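Local structure of cytochrome c family protein (Geobacter sulfurreducens, 1RWJ) at residues 16-20 / 77-81. The protein probably carries electrons as part of a multidomain cytochrome c polymer, of which this c7-type domain C binds three covalently attached hemes. Residues are numbered along the deposited sequence; the frame is centred on the assembly and turned at random.
Sequences VADAA and GKCHP. With HEC (heme c), chain D.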
loop_
_atom_site.group_PDB
_atom_site.type_symbol
_atom_site.label_atom_id
_atom_site.label_comp_id
_atom_site.label_asym_id
_atom_site.label_seq_id
_atom_site.Cartn_x
_atom_site.Cartn_y
_atom_site.Cartn_z
ATOM N N VAL A 16 -15.577 5.658 -0.422
ATOM C CA VAL A 16 -14.426 6.400 -0.916
ATOM C C VAL A 16 -13.931 5.790 -2.223
ATOM O O VAL A 16 -14.222 4.634 -2.526
ATOM C CB VAL A 16 -13.278 6.375 0.120
ATOM C CG1 VAL A 16 -12.743 4.960 0.268
ATOM C CG2 VAL A 16 -12.172 7.328 -0.295
ATOM N N ALA A 17 -13.193 6.575 -3.000
ATOM C CA ALA A 17 -12.650 6.092 -4.262
ATOM C C ALA A 17 -11.672 4.967 -3.944
ATOM O O ALA A 17 -10.962 5.023 -2.940
ATOM C CB ALA A 17 -11.933 7.219 -4.994
ATOM N N ASP A 18 -11.635 3.946 -4.793
ATOM C CA ASP A 18 -10.734 2.825 -4.563
ATOM C C ASP A 18 -9.293 3.300 -4.438
ATOM O O ASP A 18 -8.906 4.307 -5.029
ATOM C CB ASP A 18 -10.845 1.808 -5.698
ATOM C CG ASP A 18 -12.264 1.335 -5.913
ATOM O OD1 ASP A 18 -12.983 1.131 -4.910
ATOM O OD2 ASP A 18 -12.655 1.160 -7.084
ATOM N N ALA A 19 -8.504 2.575 -3.655
ATOM C CA ALA A 19 -7.105 2.927 -3.460
ATOM C C ALA A 19 -6.255 2.336 -4.575
ATOM O O ALA A 19 -6.673 1.400 -5.263
ATOM C CB ALA A 19 -6.621 2.422 -2.114
ATOM N N ALA A 20 -5.063 2.893 -4.752
ATOM C CA ALA A 20 -4.147 2.422 -5.781
ATOM C C ALA A 20 -2.709 2.457 -5.286
ATOM O O ALA A 20 -2.280 3.419 -4.646
ATOM C CB ALA A 20 -4.289 3.275 -7.038
ATOM N N GLY A 77 -6.504 11.750 -1.265
ATOM C CA GLY A 77 -6.449 11.715 -2.714
ATOM C C GLY A 77 -5.210 11.097 -3.331
ATOM O O GLY A 77 -5.273 10.578 -4.443
ATOM N N LYS A 78 -4.083 11.152 -2.631
ATOM C CA LYS A 78 -2.854 10.581 -3.168
ATOM C C LYS A 78 -2.956 9.075 -3.377
ATOM O O LYS A 78 -2.435 8.544 -4.357
ATOM C CB LYS A 78 -1.666 10.885 -2.252
ATOM C CG LYS A 78 -1.197 12.331 -2.278
ATOM C CD LYS A 78 0.088 12.489 -1.477
ATOM C CE LYS A 78 0.601 13.921 -1.508
ATOM N NZ LYS A 78 1.884 14.061 -0.757
ATOM N N CYS A 79 -3.632 8.389 -2.461
ATOM C CA CYS A 79 -3.778 6.940 -2.561
ATOM C C CYS A 79 -5.159 6.520 -3.056
ATOM O O CYS A 79 -5.341 5.397 -3.529
ATOM C CB CYS A 79 -3.506 6.292 -1.207
ATOM S SG CYS A 79 -1.877 6.669 -0.484
ATOM N N HIS A 80 -6.126 7.423 -2.934
ATOM C CA HIS A 80 -7.498 7.179 -3.373
ATOM C C HIS A 80 -7.783 8.195 -4.483
ATOM O O HIS A 80 -8.566 9.125 -4.293
ATOM C CB HIS A 80 -8.478 7.412 -2.215
ATOM C CG HIS A 80 -8.332 6.449 -1.076
ATOM N ND1 HIS A 80 -8.987 5.241 -0.998
ATOM C CD2 HIS A 80 -7.618 6.553 0.073
ATOM C CE1 HIS A 80 -8.665 4.666 0.172
ATOM N NE2 HIS A 80 -7.835 5.421 0.863
ATOM N N PRO A 81 -7.155 8.025 -5.658
ATOM C CA PRO A 81 -7.364 8.957 -6.772
ATOM C C PRO A 81 -8.773 8.964 -7.357
ATOM O O PRO A 81 -9.497 7.962 -7.187
ATOM C CB PRO A 81 -6.317 8.509 -7.786
ATOM C CG PRO A 81 -6.281 7.026 -7.572
ATOM C CD PRO A 81 -6.273 6.914 -6.061
HETATM FE FE HEC D . -7.337 4.898 2.736
HETATM C CHA HEC D . -8.570 1.729 2.796
HETATM C CHB HEC D . -10.418 6.137 3.524
HETATM C CHC HEC D . -5.931 7.997 3.182
HETATM C CHD HEC D . -4.426 3.760 1.327
HETATM N NA HEC D . -9.093 4.104 3.118
HETATM C C1A HEC D . -9.401 2.758 3.225
HETATM C C2A HEC D . -10.788 2.572 3.616
HETATM C C3A HEC D . -11.346 3.804 3.658
HETATM C C4A HEC D . -10.298 4.756 3.373
HETATM C CMA HEC D . -12.812 4.104 3.972
HETATM C CAA HEC D . -11.435 1.257 4.056
HETATM C CBA HEC D . -10.940 0.786 5.422
HETATM C CGA HEC D . -11.225 1.795 6.519
HETATM O O1A HEC D . -12.413 2.083 6.768
HETATM O O2A HEC D . -10.264 2.307 7.129
HETATM N NB HEC D . -8.007 6.652 3.300
HETATM C C1B HEC D . -9.330 7.023 3.490
HETATM C C2B HEC D . -9.429 8.437 3.779
HETATM C C3B HEC D . -8.162 8.931 3.815
HETATM C C4B HEC D . -7.279 7.826 3.482
HETATM C CMB HEC D . -10.725 9.226 3.938
HETATM C CAB HEC D . -7.698 10.325 4.232
HETATM C CBB HEC D . -8.050 10.715 5.660
HETATM N NC HEC D . -5.558 5.690 2.392
HETATM C C1C HEC D . -5.118 6.992 2.659
HETATM C C2C HEC D . -3.732 7.173 2.293
HETATM C C3C HEC D . -3.314 5.989 1.756
HETATM C C4C HEC D . -4.445 5.071 1.826
HETATM C CMC HEC D . -2.927 8.462 2.412
HETATM C CAC HEC D . -1.980 5.703 1.051
HETATM C CBC HEC D . -0.719 5.878 1.890
HETATM N ND HEC D . -6.702 3.159 2.083
HETATM C C1D HEC D . -5.503 2.879 1.440
HETATM C C2D HEC D . -5.455 1.478 1.066
HETATM C C3D HEC D . -6.575 0.898 1.547
HETATM C C4D HEC D . -7.346 1.940 2.185
HETATM C CMD HEC D . -4.379 0.798 0.241
HETATM C CAD HEC D . -6.965 -0.574 1.472
HETATM C CBD HEC D . -6.131 -1.513 2.326
HETATM C CGD HEC D . -6.598 -2.955 2.234
HETATM O O1D HEC D . -5.820 -3.855 2.617
HETATM O O2D HEC D . -7.745 -3.187 1.787
HETATM O O HOH W 1 -9.488 5.419 -7.292
HETATM O O HOH W 2 -2.369 6.351 -5.931
#
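H80 NE2 lies 2.0 Å from the heme FE, with M51 as the second axial ligand, so this heme is His/Met-ligated. The imidazole is held by a hydrogen bond from H80 ND1 to A17 O (2.8 Å, N-H...O angle 152°). Since ND1 is the donor there, NE2 is left to bind the metal, and the carbonyl, close to the ring plane, probably limits rotation of the ring. This backbone-carbonyl bond to the proximal histidine is a familiar feature of c-type cytochromes. A thioether, C79 SG to heme CAC at 1.8 Å, ties down the porphyrin; C79 and H80 end the CXXCH heme-binding motif that begins at C76.

The C79 carbonyl receives the other direct hydrogen bond, A20 N to C79 O at 2.8 Å (143°), supplemented by a CA-H...O contact from A19 CA to C79 O at 3.0 Å. Water 1 donates to D18 O (2.6 Å) and P81 O (2.5 Å), and water 2 to A20 O (3.2 Å) and K78 O (2.7 Å), bridging the backbones.

Apolar packing holds the imidazole on opposite faces: V16 CG2 and A19 CB sit 4.2 and 4.1 Å from the H80 ring centroid, 28° and 29° off its normal, both CH-pi contacts. They also meet the porphyrin, V16 CG1 at 3.8 Å from heme CMA and A19 CB at 3.5 Å from heme C2D. A20 CB touches P81 CD at 4.3 Å.

Thus the start of strand 19-22, paired antiparallel with strand 8-11 (A19 bonds through its backbone to F11), meets the short, weakly bonded helix 76-79 together with H80 and P81.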